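Local coordinates for probable branched-chain-amino-acid aminotransferase (Thermotoga maritima MSB8, PDB 3CSW), which probably transfers amino groups between leucine, isoleucine or valine and 2-oxoglutarate with pyridoxal 5'-phosphate as cofactor, serving branched-chain amino acid biosynthesis, at residues Lys58-Leu63 with Leu72-Ser77; Glu220-Val223 with Trp227-Phe230; Val153-Glu158 with Tyr163-Leu168. All blocks are in the same frame, centred on the assembly; numbering follows the deposited sequence. Where two conformers were deposited one is given.

Contact 1. Residues Lys58-Leu63 with Leu72-Ser77; sequences KHYTRL and LPLSLS. With PLP (pyridoxal-5'-phosphate), chain E.
Tyr60 and Leu74 supply most of the surface buried here, where helix 56-68 meets the loop that leads on to helix 78-89. The phenol stands out from its helix: CG anti to the backbone N (chi1 -176°) sends the ring out toward the loop, and chi2 of 80° turns one face to Leu74. A single methyl does most of the touching: Leu74 CD1 lies 4.0 Å from the ring centroid of Tyr60, over the face, in a CH-pi contact. The methyl is displaced toward the hydroxyl end of the ring, with Tyr60 CE1 at 3.7 Å from Leu74 CD1. Leu63, nearly one turn further along the helix, meets the same methyl, its CD2 being 4.2 Å from Leu74 CD1.

The polar half is one short bond, in which Tyr60 OH donates to Leu76 O at 2.5 Å. The carbonyl oxygen lies at the edge of the ring and in its plane, while the donor is tilted a little from the carbonyl plane, with a C=O...donor angle of 144°. Just beyond, Ser77 OG caps helix 78-89 by accepting from Glu80 N, and the ring of Phe81 also meets that of Tyr60.

Another side of the helix serves the cofactor. In the conformer considered, one of two deposited, Arg62 NH2 lies 2.9 Å from PLP O1P, with a weaker bond from NH1, and Glu44 makes a salt bridge to Arg62 NE.

Tyr60 thus illustrates how an aromatic residue can join a loop to a helix by two unlike means: the apolar face takes the leucine, the hydroxyl takes a backbone carbonyl, and together they should restrict turning of the ring.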
loop_
_atom_site.group_PDB
_atom_site.type_symbol
_atom_site.label_atom_id
_atom_site.label_comp_id
_atom_site.label_asym_id
_atom_site.label_seq_id
_atom_site.Cartn_x
_atom_site.Cartn_y
_atom_site.Cartn_z
ATOM N N LYS A 58 -19.698 26.997 -8.794
ATOM C CA LYS A 58 -18.946 25.945 -8.124
ATOM C C LYS A 58 -18.700 24.748 -9.034
ATOM O O LYS A 58 -17.600 24.199 -9.054
ATOM C CB LYS A 58 -19.666 25.497 -6.848
ATOM C CG LYS A 58 -19.638 26.566 -5.770
ATOM C CD LYS A 58 -20.312 26.144 -4.490
ATOM C CE LYS A 58 -20.044 27.173 -3.394
ATOM N NZ LYS A 58 -20.837 26.784 -2.173
ATOM N N HIS A 59 -19.729 24.352 -9.779
ATOM C CA HIS A 59 -19.609 23.255 -10.738
ATOM C C HIS A 59 -18.720 23.615 -11.921
ATOM O O HIS A 59 -17.959 22.789 -12.382
ATOM C CB HIS A 59 -20.986 22.822 -11.222
ATOM C CG HIS A 59 -21.722 21.976 -10.237
ATOM N ND1 HIS A 59 -21.404 20.654 -10.025
ATOM C CD2 HIS A 59 -22.743 22.256 -9.395
ATOM C CE1 HIS A 59 -22.204 20.157 -9.098
ATOM N NE2 HIS A 59 -23.037 21.101 -8.714
ATOM N N TYR A 60 -18.820 24.843 -12.409
ATOM C CA TYR A 60 -17.950 25.330 -13.481
ATOM C C TYR A 60 -16.465 25.268 -13.096
ATOM O O TYR A 60 -15.626 24.858 -13.891
ATOM C CB TYR A 60 -18.317 26.774 -13.852
ATOM C CG TYR A 60 -17.520 27.319 -15.018
ATOM C CD1 TYR A 60 -17.858 27.002 -16.333
ATOM C CD2 TYR A 60 -16.410 28.122 -14.804
ATOM C CE1 TYR A 60 -17.110 27.481 -17.407
ATOM C CE2 TYR A 60 -15.647 28.610 -15.866
ATOM C CZ TYR A 60 -15.998 28.293 -17.163
ATOM O OH TYR A 60 -15.235 28.806 -18.208
ATOM N N THR A 61 -16.131 25.690 -11.885
ATOM C CA THR A 61 -14.718 25.686 -11.470
ATOM C C THR A 61 -14.197 24.255 -11.269
ATOM O O THR A 61 -13.022 24.001 -11.518
ATOM C CB THR A 61 -14.454 26.593 -10.231
ATOM O OG1 THR A 61 -14.988 25.982 -9.059
ATOM C CG2 THR A 61 -15.106 27.976 -10.434
ATOM N N ARG A 62 -15.053 23.330 -10.828
ATOM C CA ARG A 62 -14.675 21.914 -10.685
ATOM C C ARG A 62 -14.431 21.315 -12.056
ATOM O O ARG A 62 -13.524 20.507 -12.235
ATOM C CB ARG A 62 -15.756 21.067 -9.994
ATOM C CG ARG A 62 -15.498 20.674 -8.541
ATOM C CD ARG A 62 -15.868 19.193 -8.294
ATOM N NE ARG A 62 -17.264 18.889 -8.618
ATOM C CZ ARG A 62 -18.120 18.241 -7.829
ATOM N NH1 ARG A 62 -17.759 17.788 -6.642
ATOM N NH2 ARG A 62 -19.355 18.033 -8.248
ATOM N N LEU A 63 -15.275 21.699 -13.017
ATOM C CA LEU A 63 -15.137 21.236 -14.400
ATOM C C LEU A 63 -13.779 21.702 -14.929
ATOM O O LEU A 63 -13.019 20.910 -15.481
ATOM C CB LEU A 63 -16.292 21.744 -15.281
ATOM C CG LEU A 63 -16.449 21.183 -16.709
ATOM C CD1 LEU A 63 -16.799 19.675 -16.743
ATOM C CD2 LEU A 63 -17.513 21.956 -17.478
ATOM N N LEU A 72 -6.254 20.619 -21.211
ATOM C CA LEU A 72 -7.327 20.842 -22.176
ATOM C C LEU A 72 -8.057 22.015 -21.556
ATOM O O LEU A 72 -8.653 21.866 -20.485
ATOM C CB LEU A 72 -8.254 19.597 -22.268
ATOM C CG LEU A 72 -9.683 19.599 -22.884
ATOM C CD1 LEU A 72 -9.695 19.728 -24.421
ATOM C CD2 LEU A 72 -10.475 18.329 -22.465
ATOM N N PRO A 73 -7.981 23.202 -22.180
ATOM C CA PRO A 73 -8.691 24.303 -21.539
ATOM C C PRO A 73 -10.188 24.204 -21.808
ATOM O O PRO A 73 -10.631 23.504 -22.735
ATOM C CB PRO A 73 -8.085 25.553 -22.188
ATOM C CG PRO A 73 -7.677 25.103 -23.544
ATOM C CD PRO A 73 -7.326 23.621 -23.433
ATOM N N LEU A 74 -10.954 24.903 -20.983
ATOM C CA LEU A 74 -12.396 24.890 -21.090
ATOM C C LEU A 74 -12.765 25.829 -22.239
ATOM O O LEU A 74 -12.247 26.944 -22.328
ATOM C CB LEU A 74 -13.013 25.334 -19.760
ATOM C CG LEU A 74 -14.275 24.603 -19.322
ATOM C CD1 LEU A 74 -14.551 24.918 -17.867
ATOM C CD2 LEU A 74 -15.459 24.967 -20.216
ATOM N N SER A 75 -13.630 25.365 -23.137
ATOM C CA SER A 75 -14.049 26.174 -24.292
ATOM C C SER A 75 -15.054 27.255 -23.895
ATOM O O SER A 75 -14.936 28.400 -24.322
ATOM C CB SER A 75 -14.660 25.280 -25.383
ATOM O OG SER A 75 -15.815 24.589 -24.916
ATOM N N LEU A 76 -16.037 26.868 -23.077
ATOM C CA LEU A 76 -17.105 27.764 -22.626
ATOM C C LEU A 76 -16.673 28.736 -21.531
ATOM O O LEU A 76 -15.906 28.387 -20.632
ATOM C CB LEU A 76 -18.310 26.955 -22.102
ATOM C CG LEU A 76 -19.434 26.671 -23.102
ATOM C CD1 LEU A 76 -20.573 25.940 -22.427
ATOM C CD2 LEU A 76 -19.944 27.939 -23.739
ATOM N N SER A 77 -17.195 29.953 -21.598
ATOM C CA SER A 77 -17.015 30.909 -20.513
ATOM C C SER A 77 -18.065 30.581 -19.449
ATOM O O SER A 77 -19.022 29.835 -19.707
ATOM C CB SER A 77 -17.166 32.346 -21.012
ATOM O OG SER A 77 -18.510 32.630 -21.373
HETATM N N1 PLP E . -18.503 11.216 -4.834
HETATM C C2 PLP E . -18.473 10.787 -6.157
HETATM C C2A PLP E . -17.573 9.639 -6.495
HETATM C C3 PLP E . -19.278 11.427 -7.124
HETATM O O3 PLP E . -19.329 10.966 -8.419
HETATM C C4 PLP E . -20.109 12.506 -6.738
HETATM C C4A PLP E . -21.024 13.164 -7.734
HETATM O O4A PLP E . -22.132 12.657 -7.992
HETATM C C5 PLP E . -20.126 12.917 -5.394
HETATM C C6 PLP E . -19.313 12.271 -4.460
HETATM C C5A PLP E . -21.152 13.902 -4.882
HETATM O O4P PLP E . -20.730 15.233 -5.143
HETATM P P PLP E . -21.779 16.474 -5.295
HETATM O O1P PLP E . -21.048 17.702 -5.874
HETATM O O2P PLP E . -22.340 16.817 -3.944
HETATM O O3P PLP E . -22.870 15.974 -6.232
#

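Contact 2. Residues Glu220-Val223 with Trp227-Phe230; sequences EERV and WELF
Arg222 NH1 faces three oxygens, two of them on Glu228, one of these only weakly bonded, and the third on the backbone of Val223. It belongs to a salt-bridge network formed by Glu220, Arg222 and Glu228, which spans from strand 219-222, an edge strand, within this chain, of a mixed sheet, to the short helix 226-230. The link to Glu228 is a textbook end-on pairing of guanidinium and carboxylate: NH1 donates to Glu228 OE2 at 3.0 Å, and Arg222 NH2 donates to Glu228 OE1 at 2.8 Å. Both oxygens use their syn lone pairs, and the NH1 bond is almost straight at 171°. The two planar groups lie nearly in one plane (5° apart) and meet edge to edge. A further, weak bond runs diagonally from Arg222 NH1 to Glu228 OE1 at 3.4 Å.

The two side chains come from opposite directions, and the arginine reaches its mate by an extended run from CG to NE. At its end Arg222 NH1 also donates to Val223 O of its own segment, 2.9 Å away and somewhat out of the guanidinium plane. Glu228 OE2 has a second donor in Trp225 N, just before the helix. On the sheet side, Arg222 packs on Ile191 of the neighbouring strand, while Trp227 touches Leu168 of the second subunit.

Two carboxylates thus share one cation. Glu220 OE1 and Glu228 OE1 are 6.8 Å apart, and the guanidinium between them probably eases their repulsion and favours the ionised form of both. The NE-H of the arginine points to the other carboxylate: Arg222 NE lies 3.0 Å from Glu220 OE1, which it meets nearly along the C-O axis and in the guanidinium plane.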
loop_
_atom_site.group_PDB
_atom_site.type_symbol
_atom_site.label_atom_id
_atom_site.label_comp_id
_atom_site.label_asym_id
_atom_site.label_seq_id
_atom_site.Cartn_x
_atom_site.Cartn_y
_atom_site.Cartn_z
ATOM N N GLU A 220 -16.213 17.391 12.359
ATOM C CA GLU A 220 -14.843 16.899 12.220
ATOM C C GLU A 220 -14.654 16.322 10.817
ATOM O O GLU A 220 -15.358 15.373 10.449
ATOM C CB GLU A 220 -14.562 15.760 13.210
ATOM C CG GLU A 220 -14.767 16.131 14.663
ATOM C CD GLU A 220 -14.493 14.987 15.655
ATOM O OE1 GLU A 220 -13.905 13.938 15.260
ATOM O OE2 GLU A 220 -14.876 15.160 16.840
ATOM N N GLU A 221 -13.731 16.909 10.056
ATOM C CA GLU A 221 -13.269 16.387 8.793
ATOM C C GLU A 221 -11.952 15.706 9.105
ATOM O O GLU A 221 -10.976 16.366 9.421
ATOM C CB GLU A 221 -13.068 17.485 7.738
ATOM C CG GLU A 221 -14.320 18.285 7.413
ATOM C CD GLU A 221 -14.061 19.405 6.410
ATOM O OE1 GLU A 221 -13.611 19.118 5.263
ATOM O OE2 GLU A 221 -14.330 20.574 6.762
ATOM N N ARG A 222 -11.938 14.380 9.040
ATOM C CA ARG A 222 -10.740 13.605 9.400
ATOM C C ARG A 222 -10.746 12.246 8.713
ATOM O O ARG A 222 -11.660 11.915 7.984
ATOM C CB ARG A 222 -10.672 13.419 10.916
ATOM C CG ARG A 222 -11.920 12.806 11.520
ATOM C CD ARG A 222 -11.632 12.353 12.929
ATOM N NE ARG A 222 -12.783 11.747 13.600
ATOM C CZ ARG A 222 -13.090 10.450 13.578
ATOM N NH1 ARG A 222 -12.390 9.570 12.866
ATOM N NH2 ARG A 222 -14.136 10.039 14.256
ATOM N N VAL A 223 -9.709 11.469 8.933
ATOM C CA VAL A 223 -9.700 10.091 8.496
ATOM C C VAL A 223 -10.727 9.324 9.360
ATOM O O VAL A 223 -10.685 9.389 10.585
ATOM C CB VAL A 223 -8.291 9.457 8.609
ATOM C CG1 VAL A 223 -8.338 7.934 8.329
ATOM C CG2 VAL A 223 -7.323 10.170 7.659
ATOM N N TRP A 227 -14.872 0.634 10.416
ATOM C CA TRP A 227 -15.587 0.139 11.611
ATOM C C TRP A 227 -16.350 1.213 12.435
ATOM O O TRP A 227 -17.282 0.893 13.165
ATOM C CB TRP A 227 -14.640 -0.668 12.491
ATOM C CG TRP A 227 -13.465 0.079 13.049
ATOM C CD1 TRP A 227 -13.411 0.770 14.237
ATOM C CD2 TRP A 227 -12.157 0.170 12.476
ATOM N NE1 TRP A 227 -12.157 1.313 14.411
ATOM C CE2 TRP A 227 -11.367 0.955 13.352
ATOM C CE3 TRP A 227 -11.570 -0.334 11.309
ATOM C CZ2 TRP A 227 -10.013 1.228 13.100
ATOM C CZ3 TRP A 227 -10.226 -0.045 11.048
ATOM C CH2 TRP A 227 -9.463 0.723 11.941
ATOM N N GLU A 228 -15.975 2.485 12.284
ATOM C CA GLU A 228 -16.695 3.591 12.904
ATOM C C GLU A 228 -18.111 3.739 12.342
ATOM O O GLU A 228 -18.987 4.204 13.034
ATOM C CB GLU A 228 -15.957 4.930 12.752
ATOM C CG GLU A 228 -14.549 4.969 13.320
ATOM C CD GLU A 228 -13.972 6.384 13.320
ATOM O OE1 GLU A 228 -14.555 7.255 13.978
ATOM O OE2 GLU A 228 -12.928 6.619 12.692
ATOM N N LEU A 229 -18.326 3.382 11.086
ATOM C CA LEU A 229 -19.673 3.406 10.510
ATOM C C LEU A 229 -20.562 2.392 11.259
ATOM O O LEU A 229 -21.749 2.627 11.483
ATOM C CB LEU A 229 -19.641 3.066 9.019
ATOM C CG LEU A 229 -18.911 4.003 8.046
ATOM C CD1 LEU A 229 -18.988 3.455 6.599
ATOM C CD2 LEU A 229 -19.436 5.441 8.111
ATOM N N PHE A 230 -19.976 1.273 11.655
ATOM C CA PHE A 230 -20.730 0.215 12.335
ATOM C C PHE A 230 -20.977 0.529 13.806
ATOM O O PHE A 230 -21.779 -0.138 14.451
ATOM C CB PHE A 230 -20.065 -1.148 12.138
ATOM C CG PHE A 230 -20.143 -1.651 10.716
ATOM C CD1 PHE A 230 -19.220 -1.243 9.764
ATOM C CD2 PHE A 230 -21.140 -2.540 10.326
ATOM C CE1 PHE A 230 -19.294 -1.691 8.429
ATOM C CE2 PHE A 230 -21.212 -3.001 8.989
ATOM C CZ PHE A 230 -20.290 -2.577 8.050
#

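Contact 3. Residues Val153-Glu158 with Tyr163-Leu168; sequences VLARRE and YDVILL
Ala155 comes first among the touching residues and meets two side chains of strand 164-168: its CB lies 3.7 Å from Leu167 CD1 and 3.9 Å from Val165 CG2. The small methyl lets helix 150-156 settle close on the strand in this beta-alpha-beta unit, whose first strand, 125-129, runs parallel to 164-168. The carbonyl is covered too, with Ala155 O 3.3 Å from Val165 CG2, while its hydrogen bond comes from Glu158 N. Arg156, a residue of the cofactor pocket, turns away from the strand, and its NH2 donates to Ser178 O. At Glu158 the chain returns to the contact, its CB 4.0 Å from Val165 CG1; this side chain crosses the valine at about a right angle, and OE1 bonds with Ser130 OG. Cutting Val165 back to an alanine removes both gamma methyls and would probably open a gap beneath Ala155 O and Glu158 CB, leaving the helix end less firmly seated. The polar groups find their partners along the chain or in neighbouring loops, so helix and strand are joined here by the fit of aliphatic surfaces.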
loop_
_atom_site.group_PDB
_atom_site.type_symbol
_atom_site.label_atom_id
_atom_site.label_comp_id
_atom_site.label_asym_id
_atom_site.label_seq_id
_atom_site.Cartn_x
_atom_site.Cartn_y
_atom_site.Cartn_z
ATOM N N VAL A 153 -16.847 3.380 -12.150
ATOM C CA VAL A 153 -17.577 2.543 -13.131
ATOM C C VAL A 153 -17.861 1.148 -12.541
ATOM O O VAL A 153 -19.003 0.675 -12.554
ATOM C CB VAL A 153 -16.825 2.446 -14.509
ATOM C CG1 VAL A 153 -17.441 1.348 -15.439
ATOM C CG2 VAL A 153 -16.823 3.797 -15.199
ATOM N N LEU A 154 -16.844 0.495 -11.991
ATOM C CA LEU A 154 -17.051 -0.842 -11.426
ATOM C C LEU A 154 -17.940 -0.832 -10.178
ATOM O O LEU A 154 -18.768 -1.715 -10.000
ATOM C CB LEU A 154 -15.709 -1.544 -11.173
ATOM C CG LEU A 154 -14.872 -1.808 -12.434
ATOM C CD1 LEU A 154 -13.518 -2.477 -12.083
ATOM C CD2 LEU A 154 -15.670 -2.676 -13.391
ATOM N N ALA A 155 -17.812 0.189 -9.340
ATOM C CA ALA A 155 -18.609 0.259 -8.102
ATOM C C ALA A 155 -20.092 0.509 -8.367
ATOM O O ALA A 155 -20.952 -0.082 -7.708
ATOM C CB ALA A 155 -18.031 1.336 -7.126
ATOM N N ARG A 156 -20.405 1.381 -9.313
ATOM C CA ARG A 156 -21.797 1.624 -9.668
ATOM C C ARG A 156 -22.492 0.392 -10.214
ATOM O O ARG A 156 -23.690 0.262 -10.035
ATOM C CB ARG A 156 -21.940 2.763 -10.674
ATOM C CG ARG A 156 -21.531 4.059 -10.076
ATOM C CD ARG A 156 -22.178 5.223 -10.694
ATOM N NE ARG A 156 -21.658 6.432 -10.079
ATOM C CZ ARG A 156 -21.663 7.631 -10.645
ATOM N NH1 ARG A 156 -22.208 7.809 -11.830
ATOM N NH2 ARG A 156 -21.125 8.665 -10.023
ATOM N N ARG A 157 -21.750 -0.509 -10.851
ATOM C CA ARG A 157 -22.329 -1.756 -11.342
ATOM C C ARG A 157 -22.701 -2.733 -10.222
ATOM O O ARG A 157 -23.366 -3.735 -10.470
ATOM C CB ARG A 157 -21.389 -2.437 -12.340
ATOM C CG ARG A 157 -21.222 -1.642 -13.635
ATOM C CD ARG A 157 -20.262 -2.321 -14.601
ATOM N NE ARG A 157 -20.793 -3.552 -15.181
ATOM C CZ ARG A 157 -21.591 -3.610 -16.243
ATOM N NH1 ARG A 157 -21.967 -2.510 -16.871
ATOM N NH2 ARG A 157 -22.017 -4.789 -16.674
ATOM N N GLU A 158 -22.253 -2.439 -9.006
ATOM C CA GLU A 158 -22.598 -3.213 -7.809
ATOM C C GLU A 158 -23.891 -2.769 -7.138
ATOM O O GLU A 158 -24.348 -3.419 -6.223
ATOM C CB GLU A 158 -21.480 -3.106 -6.769
ATOM C CG GLU A 158 -20.160 -3.715 -7.188
ATOM C CD GLU A 158 -19.096 -3.588 -6.093
ATOM O OE1 GLU A 158 -19.214 -2.690 -5.242
ATOM O OE2 GLU A 158 -18.139 -4.374 -6.105
ATOM N N TYR A 163 -29.006 1.475 -2.379
ATOM C CA TYR A 163 -29.055 2.791 -2.978
ATOM C C TYR A 163 -27.705 3.255 -3.547
ATOM O O TYR A 163 -27.634 3.834 -4.609
ATOM C CB TYR A 163 -29.504 3.761 -1.886
ATOM C CG TYR A 163 -29.718 5.160 -2.339
ATOM C CD1 TYR A 163 -30.927 5.535 -2.936
ATOM C CD2 TYR A 163 -28.753 6.138 -2.123
ATOM C CE1 TYR A 163 -31.157 6.853 -3.322
ATOM C CE2 TYR A 163 -28.972 7.467 -2.517
ATOM C CZ TYR A 163 -30.166 7.814 -3.121
ATOM O OH TYR A 163 -30.381 9.130 -3.508
ATOM N N ASP A 164 -26.648 3.075 -2.773
ATOM C CA ASP A 164 -25.284 3.357 -3.209
ATOM C C ASP A 164 -24.373 2.372 -2.477
ATOM O O ASP A 164 -24.780 1.766 -1.495
ATOM C CB ASP A 164 -24.913 4.821 -2.904
ATOM C CG ASP A 164 -23.696 5.321 -3.700
ATOM O OD1 ASP A 164 -23.157 4.558 -4.524
ATOM O OD2 ASP A 164 -23.268 6.485 -3.499
ATOM N N VAL A 165 -23.164 2.176 -2.994
ATOM C CA VAL A 165 -22.124 1.371 -2.349
ATOM C C VAL A 165 -21.031 2.314 -1.795
ATOM O O VAL A 165 -20.767 3.365 -2.362
ATOM C CB VAL A 165 -21.514 0.304 -3.299
ATOM C CG1 VAL A 165 -22.560 -0.777 -3.639
ATOM C CG2 VAL A 165 -20.913 0.940 -4.577
ATOM N N ILE A 166 -20.435 1.939 -0.658
ATOM C CA ILE A 166 -19.396 2.721 -0.003
ATOM C C ILE A 166 -17.991 2.203 -0.383
ATOM O O ILE A 166 -17.629 1.063 -0.080
ATOM C CB ILE A 166 -19.596 2.693 1.535
ATOM C CG1 ILE A 166 -21.057 3.046 1.910
ATOM C CG2 ILE A 166 -18.599 3.574 2.240
ATOM C CD1 ILE A 166 -21.659 4.304 1.292
ATOM N N LEU A 167 -17.233 3.044 -1.085
ATOM C CA LEU A 167 -15.841 2.765 -1.424
ATOM C C LEU A 167 -14.936 3.166 -0.263
ATOM O O LEU A 167 -14.994 4.305 0.223
ATOM C CB LEU A 167 -15.387 3.490 -2.703
ATOM C CG LEU A 167 -15.920 3.067 -4.076
ATOM C CD1 LEU A 167 -17.295 3.665 -4.309
ATOM C CD2 LEU A 167 -14.940 3.402 -5.222
ATOM N N LEU A 168 -14.163 2.188 0.209
ATOM C CA LEU A 168 -13.109 2.399 1.161
ATOM C C LEU A 168 -11.833 2.639 0.369
ATOM O O LEU A 168 -11.713 2.205 -0.785
ATOM C CB LEU A 168 -12.904 1.162 2.051
ATOM C CG LEU A 168 -14.142 0.549 2.711
ATOM C CD1 LEU A 168 -13.736 -0.607 3.572
ATOM C CD2 LEU A 168 -14.916 1.585 3.471
#

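Of the three contacts one is buried and two lie at the surface. Contact 3 is the buried one and relies on close aliphatic packing; at the surface, contact 1 combines CH-pi packing with one hydroxyl-to-carbonyl bond, and contact 2 rests on paired charges. No helix or strand is shared among them. Contact 1 lies across the chain's centre from the other two, its centre 32 Å from that of contact 2 and 27 Å from that of contact 3. Contacts 2 and 3 approach to about 4 Å at their nearest atoms without touching. Contacts 1 and 3 each include an arginine of the cofactor pocket; contact 2 lies away from it.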